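PDB 1UP7: 6-phospho-beta-glucosidase BglT from Thermotoga maritima, which hydrolyses cellobiose 6'-phosphate to glucose 6-phosphate and glucose, with NAD+ and a manganese ion as cofactors. Local coordinates for residues Pro16-Gly21 with Thr298-Leu303; Glu27-Asp32 with Leu303-Glu308; Gly100-Glu105 with Lys255-His260. One frame throughout, in Å; residues are numbered along the deposited sequence.

Overall arrangement
Three contacts illustrate how contacts between two domains change their chemistry with their place in the fold, each joining the N-terminal, Rossmann-type part of the enzyme to its C-terminal part. Contacts 1 and 2 use successive portions of helix 296-308, share L303, and have centres about 11 Å apart. Contact 1 is buried, helix against helix, and made close by a glycine and two alanines. Contact 2, farther from the chain centre, is partly buried and mixes one valine with charges and a water. Contact 3 lies on the opposite side of the chain's centre, its own centre about 41 Å from that of contact 2; it is again largely buried, with isoleucine methyls against a backbone carbonyl and each other, but its loop runs on into the active site.

Contact 1. Residues Pro16-Gly21 with Thr298-Leu303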
loop_
_atom_site.group_PDB
_atom_site.type_symbol
_atom_site.label_atom_id
_atom_site.label_comp_id
_atom_site.label_asym_id
_atom_site.label_seq_id
_atom_site.Cartn_x
_atom_site.Cartn_y
_atom_site.Cartn_z
ATOM N N PRO A 16 4.630 -24.016 -37.554
ATOM C CA PRO A 16 5.752 -24.944 -37.723
ATOM C C PRO A 16 6.857 -24.680 -36.709
ATOM O O PRO A 16 7.412 -25.628 -36.163
ATOM C CB PRO A 16 6.259 -24.639 -39.144
ATOM C CG PRO A 16 5.069 -24.087 -39.853
ATOM C CD PRO A 16 4.395 -23.250 -38.802
ATOM N N GLU A 17 7.155 -23.412 -36.440
ATOM C CA GLU A 17 8.148 -23.064 -35.418
ATOM C C GLU A 17 7.683 -23.435 -34.018
ATOM O O GLU A 17 8.464 -23.971 -33.229
ATOM C CB GLU A 17 8.547 -21.570 -35.510
ATOM C CG GLU A 17 9.986 -21.242 -35.124
ATOM C CD GLU A 17 11.053 -21.731 -36.118
ATOM O OE1 GLU A 17 10.983 -21.438 -37.350
ATOM O OE2 GLU A 17 12.012 -22.396 -35.651
ATOM N N LEU A 18 6.421 -23.178 -33.691
ATOM C CA LEU A 18 5.897 -23.654 -32.414
ATOM C C LEU A 18 6.080 -25.157 -32.240
ATOM O O LEU A 18 6.536 -25.626 -31.197
ATOM C CB LEU A 18 4.436 -23.301 -32.253
ATOM C CG LEU A 18 3.779 -23.819 -30.980
ATOM C CD1 LEU A 18 4.221 -23.007 -29.770
ATOM C CD2 LEU A 18 2.267 -23.733 -31.209
ATOM N N VAL A 19 5.746 -25.895 -33.287
ATOM C CA VAL A 19 5.845 -27.340 -33.286
ATOM C C VAL A 19 7.302 -27.822 -33.093
ATOM O O VAL A 19 7.571 -28.768 -32.329
ATOM C CB VAL A 19 5.189 -27.884 -34.571
ATOM C CG1 VAL A 19 5.572 -29.293 -34.820
ATOM C CG2 VAL A 19 3.675 -27.745 -34.437
ATOM N N LYS A 20 8.227 -27.158 -33.779
ATOM C CA LYS A 20 9.654 -27.396 -33.614
ATOM C C LYS A 20 10.054 -27.231 -32.145
ATOM O O LYS A 20 10.718 -28.084 -31.584
ATOM C CB LYS A 20 10.451 -26.433 -34.513
ATOM C CG LYS A 20 11.939 -26.241 -34.160
ATOM C CD LYS A 20 12.817 -26.527 -35.355
ATOM C CE LYS A 20 14.274 -26.026 -35.163
ATOM N NZ LYS A 20 14.367 -24.516 -35.321
ATOM N N GLY A 21 9.634 -26.128 -31.541
ATOM C CA GLY A 21 9.789 -25.916 -30.113
ATOM C C GLY A 21 9.221 -27.033 -29.248
ATOM O O GLY A 21 9.892 -27.521 -28.349
ATOM N N THR A 298 10.124 -20.854 -28.974
ATOM C CA THR A 298 10.946 -21.246 -27.852
ATOM C C THR A 298 10.344 -20.698 -26.568
ATOM O O THR A 298 10.324 -21.407 -25.555
ATOM C CB THR A 298 12.394 -20.743 -28.006
ATOM O OG1 THR A 298 12.926 -21.236 -29.235
ATOM C CG2 THR A 298 13.321 -21.427 -26.970
ATOM N N ALA A 299 9.859 -19.454 -26.579
ATOM C CA ALA A 299 9.431 -18.875 -25.310
ATOM C C ALA A 299 8.252 -19.699 -24.774
ATOM O O ALA A 299 8.193 -19.999 -23.588
ATOM C CB ALA A 299 9.083 -17.389 -25.440
ATOM N N ALA A 300 7.350 -20.097 -25.664
ATOM C CA ALA A 300 6.187 -20.848 -25.250
ATOM C C ALA A 300 6.510 -22.284 -24.822
ATOM O O ALA A 300 5.980 -22.766 -23.813
ATOM C CB ALA A 300 5.125 -20.834 -26.334
ATOM N N ALA A 301 7.367 -22.947 -25.595
ATOM C CA ALA A 301 7.741 -24.327 -25.332
ATOM C C ALA A 301 8.551 -24.435 -24.039
ATOM O O ALA A 301 8.312 -25.342 -23.226
ATOM C CB ALA A 301 8.531 -24.909 -26.518
ATOM N N HIS A 302 9.507 -23.523 -23.877
ATOM C CA HIS A 302 10.329 -23.450 -22.682
ATOM C C HIS A 302 9.460 -23.174 -21.443
ATOM O O HIS A 302 9.644 -23.820 -20.403
ATOM C CB HIS A 302 11.434 -22.396 -22.871
ATOM C CG HIS A 302 12.643 -22.920 -23.589
ATOM N ND1 HIS A 302 13.929 -22.501 -23.296
ATOM C CD2 HIS A 302 12.767 -23.853 -24.569
ATOM C CE1 HIS A 302 14.788 -23.142 -24.072
ATOM N NE2 HIS A 302 14.107 -23.966 -24.853
ATOM N N LEU A 303 8.497 -22.257 -21.580
ATOM C CA LEU A 303 7.518 -21.973 -20.526
ATOM C C LEU A 303 6.734 -23.228 -20.124
ATOM O O LEU A 303 6.643 -23.564 -18.940
ATOM C CB LEU A 303 6.561 -20.841 -20.921
ATOM C CG LEU A 303 5.514 -20.544 -19.832
ATOM C CD1 LEU A 303 6.181 -20.107 -18.489
ATOM C CD2 LEU A 303 4.418 -19.535 -20.274
#
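G21 and A301 bring two helices into close apposition: helix 15-25, the first helix of the Rossmann-type dinucleotide-binding fold, and helix 296-308 of the C-terminal domain. Between the segments the backbones are nearest at G21 CA and T298 CA, 5.3 Å apart.

The van der Waals contacts are few and small. The methyl CB of A301 lies against the carbonyl end of G21, 3.5 Å from G21 O and equally near G21 C. A CB on residue 21 would point at the same helix and fall about 3.3 Å from the CB of A301, a spacing consistent with the glycine, since a CB here would crowd A301. One turn earlier, L18 makes the apolar side-chain contact, reaching across with a single branch, its CD1 touching the CB of A300 at 4.2 Å. Its CG stands anti to the backbone N (chi1 177°), which carries the branch to the neighbouring helix. L18 also rests on Q80 and A300 on F140, while V19 packs on V51 and V55 of helix 41-55; the first helix thus touches two others. No hydrogen bond joins the segments; they meet by van der Waals contact. The contact nevertheless lies close to the cofactor site, the side chain of L18 being about 6 Å from the bound NAD.

Polar interactions stay within each helix. K20 NZ forms a salt bridge with E17 OE2 at 3.2 Å, meeting that oxygen nearly end-on, one turn back on the same helix. The backbone is regular throughout, with G21 N bonded to E17 O and H302 N to T298 O. On the second helix, T298 sets its methyl CG2 over the centre of the H302 imidazole, 3.4 Å above the ring plane.

Contact 2. Residues Glu27-Asp32 with Leu303-Glu308; sequences EDVRID and LIRDLE
V29 meets helix 296-308 with one methyl, its CG1 lying 3.8 Å from E308 CB and 4.0 Å from R305 O. A chi1 of -61° sets CG1 anti to the carbonyl carbon and turns it onto the last turn of the helix. Beside it, D28 OD2 approaches R305 NE at 4.0 Å, a long salt bridge made at the guanidinium edge, with carboxylate and guanidinium planes 51° apart. The R305 chain bends at chi2 and chi3, folding back so that NH1 donates to D306 OD1 at 2.9 Å, nearly in the guanidinium plane. D306 OD2 is held in turn by H315. A leucine in place of R305 would probably leave D306 without its charged partner on the helix, though still bonded to H315, and deprive D28 of its distant mate.

E308, bent at chi2, directs OE1 to a water (2.6 Å) that also donates to R30 O, while OE2 forms a salt bridge with K75.

The loop 27-32 joins helix 15-25 to strand 33-37 of the parallel sheet; elsewhere on the helix, I304 and L307 pack on strand 76-79, and L307 also on strands 160-162 and 333-341.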
loop_
_atom_site.group_PDB
_atom_site.type_symbol
_atom_site.label_atom_id
_atom_site.label_comp_id
_atom_site.label_asym_id
_atom_site.label_seq_id
_atom_site.Cartn_x
_atom_site.Cartn_y
_atom_site.Cartn_z
ATOM N N GLU A 27 11.544 -34.334 -25.430
ATOM C CA GLU A 27 12.527 -35.249 -24.840
ATOM C C GLU A 27 12.653 -35.068 -23.322
ATOM O O GLU A 27 13.124 -35.971 -22.631
ATOM C CB GLU A 27 13.908 -35.023 -25.464
ATOM C CG GLU A 27 14.146 -35.663 -26.830
ATOM C CD GLU A 27 14.906 -34.722 -27.770
ATOM O OE1 GLU A 27 14.334 -33.639 -28.129
ATOM O OE2 GLU A 27 16.075 -35.061 -28.138
ATOM N N ASP A 28 12.273 -33.891 -22.818
ATOM C CA ASP A 28 12.329 -33.604 -21.379
ATOM C C ASP A 28 10.976 -33.875 -20.716
ATOM O O ASP A 28 10.931 -34.286 -19.561
ATOM C CB ASP A 28 12.736 -32.135 -21.110
ATOM C CG ASP A 28 14.034 -31.712 -21.834
ATOM O OD1 ASP A 28 15.020 -32.498 -21.834
ATOM O OD2 ASP A 28 14.158 -30.597 -22.422
ATOM N N VAL A 29 9.883 -33.596 -21.434
ATOM C CA VAL A 29 8.545 -33.794 -20.894
ATOM C C VAL A 29 7.676 -34.584 -21.874
ATOM O O VAL A 29 7.865 -34.533 -23.091
ATOM C CB VAL A 29 7.849 -32.449 -20.475
ATOM C CG1 VAL A 29 8.646 -31.737 -19.380
ATOM C CG2 VAL A 29 7.627 -31.505 -21.668
ATOM N N ARG A 30 6.721 -35.317 -21.331
ATOM C CA ARG A 30 5.862 -36.155 -22.128
ATOM C C ARG A 30 4.748 -35.306 -22.779
ATOM O O ARG A 30 4.049 -34.543 -22.109
ATOM C CB ARG A 30 5.360 -37.305 -21.255
ATOM C CG ARG A 30 3.920 -37.698 -21.430
ATOM C CD ARG A 30 3.597 -39.051 -20.814
ATOM N NE ARG A 30 2.519 -39.731 -21.523
ATOM C CZ ARG A 30 2.410 -41.055 -21.617
ATOM N NH1 ARG A 30 3.321 -41.849 -21.053
ATOM N NH2 ARG A 30 1.390 -41.588 -22.285
ATOM N N ILE A 31 4.647 -35.392 -24.100
ATOM C CA ILE A 31 3.558 -34.767 -24.831
ATOM C C ILE A 31 2.858 -35.866 -25.627
ATOM O O ILE A 31 3.470 -36.500 -26.481
ATOM C CB ILE A 31 4.082 -33.638 -25.774
ATOM C CG1 ILE A 31 4.697 -32.479 -24.985
ATOM C CG2 ILE A 31 2.949 -33.073 -26.664
ATOM C CD1 ILE A 31 5.476 -31.506 -25.871
ATOM N N ASP A 32 1.579 -36.104 -25.359
ATOM C CA ASP A 32 0.897 -37.193 -26.065
ATOM C C ASP A 32 0.236 -36.726 -27.342
ATOM O O ASP A 32 0.260 -37.426 -28.349
ATOM C CB ASP A 32 -0.096 -37.910 -25.165
ATOM C CG ASP A 32 0.573 -38.518 -23.972
ATOM O OD1 ASP A 32 1.108 -39.639 -24.101
ATOM O OD2 ASP A 32 0.647 -37.931 -22.869
ATOM N N LEU A 303 8.497 -22.257 -21.580
ATOM C CA LEU A 303 7.518 -21.973 -20.526
ATOM C C LEU A 303 6.734 -23.228 -20.124
ATOM O O LEU A 303 6.643 -23.564 -18.940
ATOM C CB LEU A 303 6.561 -20.841 -20.921
ATOM C CG LEU A 303 5.514 -20.544 -19.832
ATOM C CD1 LEU A 303 6.181 -20.107 -18.489
ATOM C CD2 LEU A 303 4.418 -19.535 -20.274
ATOM N N ILE A 304 6.208 -23.937 -21.122
ATOM C CA ILE A 304 5.431 -25.152 -20.890
ATOM C C ILE A 304 6.294 -26.261 -20.239
ATOM O O ILE A 304 5.875 -26.928 -19.310
ATOM C CB ILE A 304 4.731 -25.627 -22.216
ATOM C CG1 ILE A 304 3.514 -24.768 -22.513
ATOM C CG2 ILE A 304 4.282 -27.101 -22.136
ATOM C CD1 ILE A 304 2.928 -24.956 -23.939
ATOM N N ARG A 305 7.503 -26.431 -20.743
ATOM C CA ARG A 305 8.477 -27.351 -20.188
ATOM C C ARG A 305 8.695 -27.103 -18.684
ATOM O O ARG A 305 8.628 -28.033 -17.887
ATOM C CB ARG A 305 9.784 -27.201 -20.970
ATOM C CG ARG A 305 10.893 -28.190 -20.662
ATOM C CD ARG A 305 12.151 -27.520 -20.102
ATOM N NE ARG A 305 13.054 -27.015 -21.119
ATOM C CZ ARG A 305 13.544 -25.769 -21.178
ATOM N NH1 ARG A 305 13.224 -24.826 -20.292
ATOM N NH2 ARG A 305 14.372 -25.466 -22.158
ATOM N N ASP A 306 8.923 -25.852 -18.291
ATOM C CA ASP A 306 9.273 -25.539 -16.895
ATOM C C ASP A 306 8.020 -25.452 -16.017
ATOM O O ASP A 306 8.089 -25.562 -14.803
ATOM C CB ASP A 306 10.155 -24.284 -16.797
ATOM C CG ASP A 306 11.417 -24.407 -17.615
ATOM O OD1 ASP A 306 11.856 -25.559 -17.824
ATOM O OD2 ASP A 306 12.043 -23.438 -18.118
ATOM N N LEU A 307 6.871 -25.292 -16.646
ATOM C CA LEU A 307 5.586 -25.437 -15.956
ATOM C C LEU A 307 5.304 -26.908 -15.671
ATOM O O LEU A 307 4.613 -27.230 -14.707
ATOM C CB LEU A 307 4.472 -24.869 -16.821
ATOM C CG LEU A 307 3.591 -23.663 -16.456
ATOM C CD1 LEU A 307 3.903 -22.974 -15.153
ATOM C CD2 LEU A 307 3.597 -22.702 -17.562
ATOM N N GLU A 308 5.865 -27.799 -16.486
ATOM C CA GLU A 308 5.689 -29.249 -16.297
ATOM C C GLU A 308 6.648 -29.915 -15.319
ATOM O O GLU A 308 6.272 -30.886 -14.713
ATOM C CB GLU A 308 5.765 -29.988 -17.642
ATOM C CG GLU A 308 4.482 -29.909 -18.427
ATOM C CD GLU A 308 3.375 -30.653 -17.719
ATOM O OE1 GLU A 308 3.463 -31.903 -17.679
ATOM O OE2 GLU A 308 2.442 -29.997 -17.178
HETATM O O HOH W 1 3.887 -33.801 -19.453
#

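Contact 3. Residues Gly100-Glu105 with Lys255-His260. With G6P (6-O-phosphono-alpha-D-glucopyranose), chain J; NAD (nicotinamide-adenine-dinucleotide), chain I.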
loop_
_atom_site.group_PDB
_atom_site.type_symbol
_atom_site.label_atom_id
_atom_site.label_comp_id
_atom_site.label_asym_id
_atom_site.label_seq_id
_atom_site.Cartn_x
_atom_site.Cartn_y
_atom_site.Cartn_z
ATOM N N GLY A 100 -2.908 12.098 -38.255
ATOM C CA GLY A 100 -1.570 12.429 -37.791
ATOM C C GLY A 100 -1.147 11.583 -36.597
ATOM O O GLY A 100 -0.346 11.997 -35.785
ATOM N N LEU A 101 -1.729 10.399 -36.480
ATOM C CA LEU A 101 -1.514 9.533 -35.328
ATOM C C LEU A 101 -0.742 8.304 -35.756
ATOM O O LEU A 101 -0.894 7.850 -36.900
ATOM C CB LEU A 101 -2.869 9.100 -34.779
ATOM C CG LEU A 101 -3.558 9.889 -33.639
ATOM C CD1 LEU A 101 -2.882 11.232 -33.196
ATOM C CD2 LEU A 101 -5.084 10.028 -33.839
ATOM N N ILE A 102 0.057 7.759 -34.839
ATOM C CA ILE A 102 0.740 6.500 -35.053
ATOM C C ILE A 102 -0.263 5.388 -35.364
ATOM O O ILE A 102 -1.258 5.193 -34.650
ATOM C CB ILE A 102 1.563 6.119 -33.808
ATOM C CG1 ILE A 102 2.765 7.071 -33.637
ATOM C CG2 ILE A 102 1.988 4.624 -33.907
ATOM C CD1 ILE A 102 3.695 6.957 -34.760
ATOM N N GLY A 103 -0.029 4.692 -36.466
ATOM C CA GLY A 103 -0.783 3.478 -36.749
ATOM C C GLY A 103 0.112 2.254 -36.667
ATOM O O GLY A 103 1.033 2.086 -37.470
ATOM N N GLN A 104 -0.157 1.410 -35.686
ATOM C CA GLN A 104 0.691 0.266 -35.380
ATOM C C GLN A 104 -0.127 -0.914 -34.839
ATOM O O GLN A 104 -1.126 -0.740 -34.141
ATOM C CB GLN A 104 1.790 0.693 -34.399
ATOM C CG GLN A 104 3.140 -0.057 -34.578
ATOM C CD GLN A 104 3.099 -1.400 -33.831
ATOM O OE1 GLN A 104 2.380 -1.558 -32.822
ATOM N NE2 GLN A 104 3.827 -2.362 -34.337
ATOM N N GLU A 105 0.287 -2.118 -35.180
ATOM C CA GLU A 105 -0.414 -3.339 -34.762
ATOM C C GLU A 105 -0.818 -3.414 -33.264
ATOM O O GLU A 105 -1.976 -3.788 -32.956
ATOM C CB GLU A 105 0.409 -4.583 -35.187
ATOM C CG GLU A 105 -0.198 -5.908 -34.718
ATOM C CD GLU A 105 0.788 -7.065 -34.634
ATOM O OE1 GLU A 105 1.975 -6.860 -34.248
ATOM O OE2 GLU A 105 0.367 -8.208 -34.946
ATOM N N LYS A 255 6.252 9.596 -39.638
ATOM C CA LYS A 255 6.701 9.808 -41.008
ATOM C C LYS A 255 7.067 8.481 -41.677
ATOM O O LYS A 255 6.710 8.219 -42.822
ATOM C CB LYS A 255 7.886 10.749 -41.080
ATOM C CG LYS A 255 8.398 10.947 -42.493
ATOM C CD LYS A 255 9.433 12.073 -42.558
ATOM C CE LYS A 255 9.968 12.253 -43.987
ATOM N NZ LYS A 255 8.883 12.221 -45.033
ATOM N N LYS A 256 7.790 7.639 -40.962
ATOM C CA LYS A 256 8.151 6.338 -41.502
ATOM C C LYS A 256 6.909 5.511 -41.895
ATOM O O LYS A 256 6.817 4.955 -42.990
ATOM C CB LYS A 256 8.936 5.520 -40.486
ATOM C CG LYS A 256 9.681 4.404 -41.118
ATOM C CD LYS A 256 10.237 3.488 -40.038
ATOM C CE LYS A 256 11.167 2.409 -40.638
ATOM N NZ LYS A 256 11.044 1.186 -39.763
ATOM N N ILE A 257 5.959 5.413 -40.995
ATOM C CA ILE A 257 4.846 4.532 -41.228
ATOM C C ILE A 257 3.964 5.060 -42.360
ATOM O O ILE A 257 3.392 4.287 -43.131
ATOM C CB ILE A 257 3.978 4.368 -39.953
ATOM C CG1 ILE A 257 4.777 3.746 -38.799
ATOM C CG2 ILE A 257 2.657 3.603 -40.277
ATOM C CD1 ILE A 257 3.986 3.783 -37.476
ATOM N N SER A 258 3.838 6.377 -42.443
ATOM C CA SER A 258 2.933 6.969 -43.391
ATOM C C SER A 258 3.514 7.056 -44.810
ATOM O O SER A 258 2.765 7.260 -45.760
ATOM C CB SER A 258 2.439 8.323 -42.889
ATOM O OG SER A 258 3.240 9.349 -43.453
ATOM N N THR A 259 4.824 6.885 -44.977
ATOM C CA THR A 259 5.432 6.990 -46.309
ATOM C C THR A 259 5.916 5.634 -46.821
ATOM O O THR A 259 6.743 5.544 -47.704
ATOM C CB THR A 259 6.594 7.966 -46.307
ATOM O OG1 THR A 259 7.554 7.518 -45.338
ATOM C CG2 THR A 259 6.119 9.335 -45.815
ATOM N N HIS A 260 5.413 4.577 -46.214
ATOM C CA HIS A 260 5.729 3.213 -46.646
ATOM C C HIS A 260 4.471 2.355 -46.642
ATOM O O HIS A 260 3.458 2.694 -46.035
ATOM C CB HIS A 260 6.813 2.550 -45.770
ATOM C CG HIS A 260 8.126 3.252 -45.845
ATOM N ND1 HIS A 260 8.483 4.254 -44.964
ATOM C CD2 HIS A 260 9.118 3.178 -46.764
ATOM C CE1 HIS A 260 9.657 4.739 -45.320
ATOM N NE2 HIS A 260 10.060 4.107 -46.409
HETATM C C1 G6P J . 7.796 -8.337 -32.702
HETATM C C2 G6P J . 6.787 -8.175 -31.532
HETATM C C3 G6P J . 5.539 -9.013 -31.806
HETATM C C4 G6P J . 4.913 -8.487 -33.088
HETATM C C5 G6P J . 5.911 -8.714 -34.239
HETATM C C6 G6P J . 5.355 -8.161 -35.544
HETATM O O1 G6P J . 8.989 -7.540 -32.576
HETATM O O2 G6P J . 7.317 -8.558 -30.264
HETATM O O3 G6P J . 4.610 -9.005 -30.717
HETATM O O4 G6P J . 3.636 -9.086 -33.310
HETATM O O5 G6P J . 7.182 -8.061 -33.982
HETATM O O6 G6P J . 5.812 -8.915 -36.655
HETATM P P G6P J . 4.961 -8.968 -38.021
HETATM O O1P G6P J . 5.632 -10.007 -38.889
HETATM O O2P G6P J . 4.914 -7.664 -38.803
HETATM O O3P G6P J . 3.568 -9.400 -37.658
HETATM P PA NAD I . -2.537 -14.752 -38.438
HETATM O O1A NAD I . -3.292 -13.746 -39.211
HETATM O O2A NAD I . -1.792 -15.814 -39.275
HETATM O O5B NAD I . -3.651 -15.451 -37.491
HETATM C C5B NAD I . -3.414 -16.731 -36.966
HETATM C C4B NAD I . -4.618 -17.632 -37.209
HETATM O O4B NAD I . -5.704 -17.254 -36.365
HETATM C C3B NAD I . -5.160 -17.619 -38.633
HETATM O O3B NAD I . -5.013 -18.926 -39.167
HETATM C C2B NAD I . -6.636 -17.243 -38.486
HETATM O O2B NAD I . -7.468 -17.980 -39.358
HETATM C C1B NAD I . -6.893 -17.660 -37.049
HETATM N N9A NAD I . -8.039 -17.022 -36.409
HETATM C C8A NAD I . -8.548 -15.747 -36.567
HETATM N N7A NAD I . -9.591 -15.639 -35.713
HETATM C C5A NAD I . -9.724 -16.767 -34.992
HETATM C C6A NAD I . -10.615 -17.187 -34.012
HETATM N N6A NAD I . -11.593 -16.402 -33.575
HETATM N N1A NAD I . -10.484 -18.464 -33.481
HETATM C C2A NAD I . -9.490 -19.316 -33.934
HETATM N N3A NAD I . -8.634 -18.898 -34.924
HETATM C C4A NAD I . -8.756 -17.653 -35.437
HETATM O O3 NAD I . -1.508 -13.917 -37.526
HETATM P PN NAD I . -0.152 -14.412 -36.831
HETATM O O1N NAD I . 0.881 -13.529 -37.427
HETATM O O2N NAD I . 0.022 -15.848 -36.843
HETATM O O5D NAD I . -0.357 -14.057 -35.285
HETATM C C5D NAD I . -1.517 -14.366 -34.534
HETATM C C4D NAD I . -1.515 -13.486 -33.274
HETATM O O4D NAD I . -0.380 -13.717 -32.439
HETATM C C3D NAD I . -1.475 -12.003 -33.611
HETATM O O3D NAD I . -2.347 -11.390 -32.711
HETATM C C2D NAD I . -0.033 -11.581 -33.348
HETATM O O2D NAD I . 0.138 -10.224 -32.973
HETATM C C1D NAD I . 0.449 -12.558 -32.301
HETATM N N1N NAD I . 1.787 -13.050 -32.643
HETATM C C2N NAD I . 1.913 -14.420 -32.675
HETATM C C3N NAD I . 3.108 -15.023 -32.979
HETATM C C7N NAD I . 3.169 -16.532 -33.014
HETATM O O7N NAD I . 4.226 -17.268 -32.430
HETATM N N7N NAD I . 2.164 -17.186 -33.617
HETATM C C4N NAD I . 4.196 -14.191 -33.257
HETATM C C5N NAD I . 4.090 -12.786 -33.223
HETATM C C6N NAD I . 2.855 -12.219 -32.909
#
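G103 and I257 mark the nearest backbone approach, their CA atoms 7.3 Å apart where the loop 100-105 passes the last turn of helix 250-258. I257 supplies most of the contact. Its CD1 rests 3.4 Å from G103 O, and CG2 lies 3.6 Å from that oxygen, so two methyls of one side chain lie against the same backbone oxygen. The same CD1 touches I102 CG2 at 4.2 Å, and the two isoleucines run about perpendicular to each other. Past I257 the helix ends in side-chain bonds to its own carbonyls: T259 OG1 donates to K255 O, and H260 ND1 to K256 O at 2.7 Å, in the carbonyl plane and on a lone pair.

The far end of the loop belongs to the active site. E105 extends with CG anti to the backbone N (chi1 176°), and its carboxylate bridges both ligands: OE1 accepts from G6P O4 (2.9 Å) and OE2 from NAD O2D (2.8 Å), with R82 as a further salt-bridge partner. As in relatives, E105 probably raises the basicity of Y243, the catalytic proton acceptor.

The loop links helices 85-94 and 109-131; Y246 of helix 245-248 touches both I102 and I257, and I102 packs further on M253 and F254 of helix 250-258.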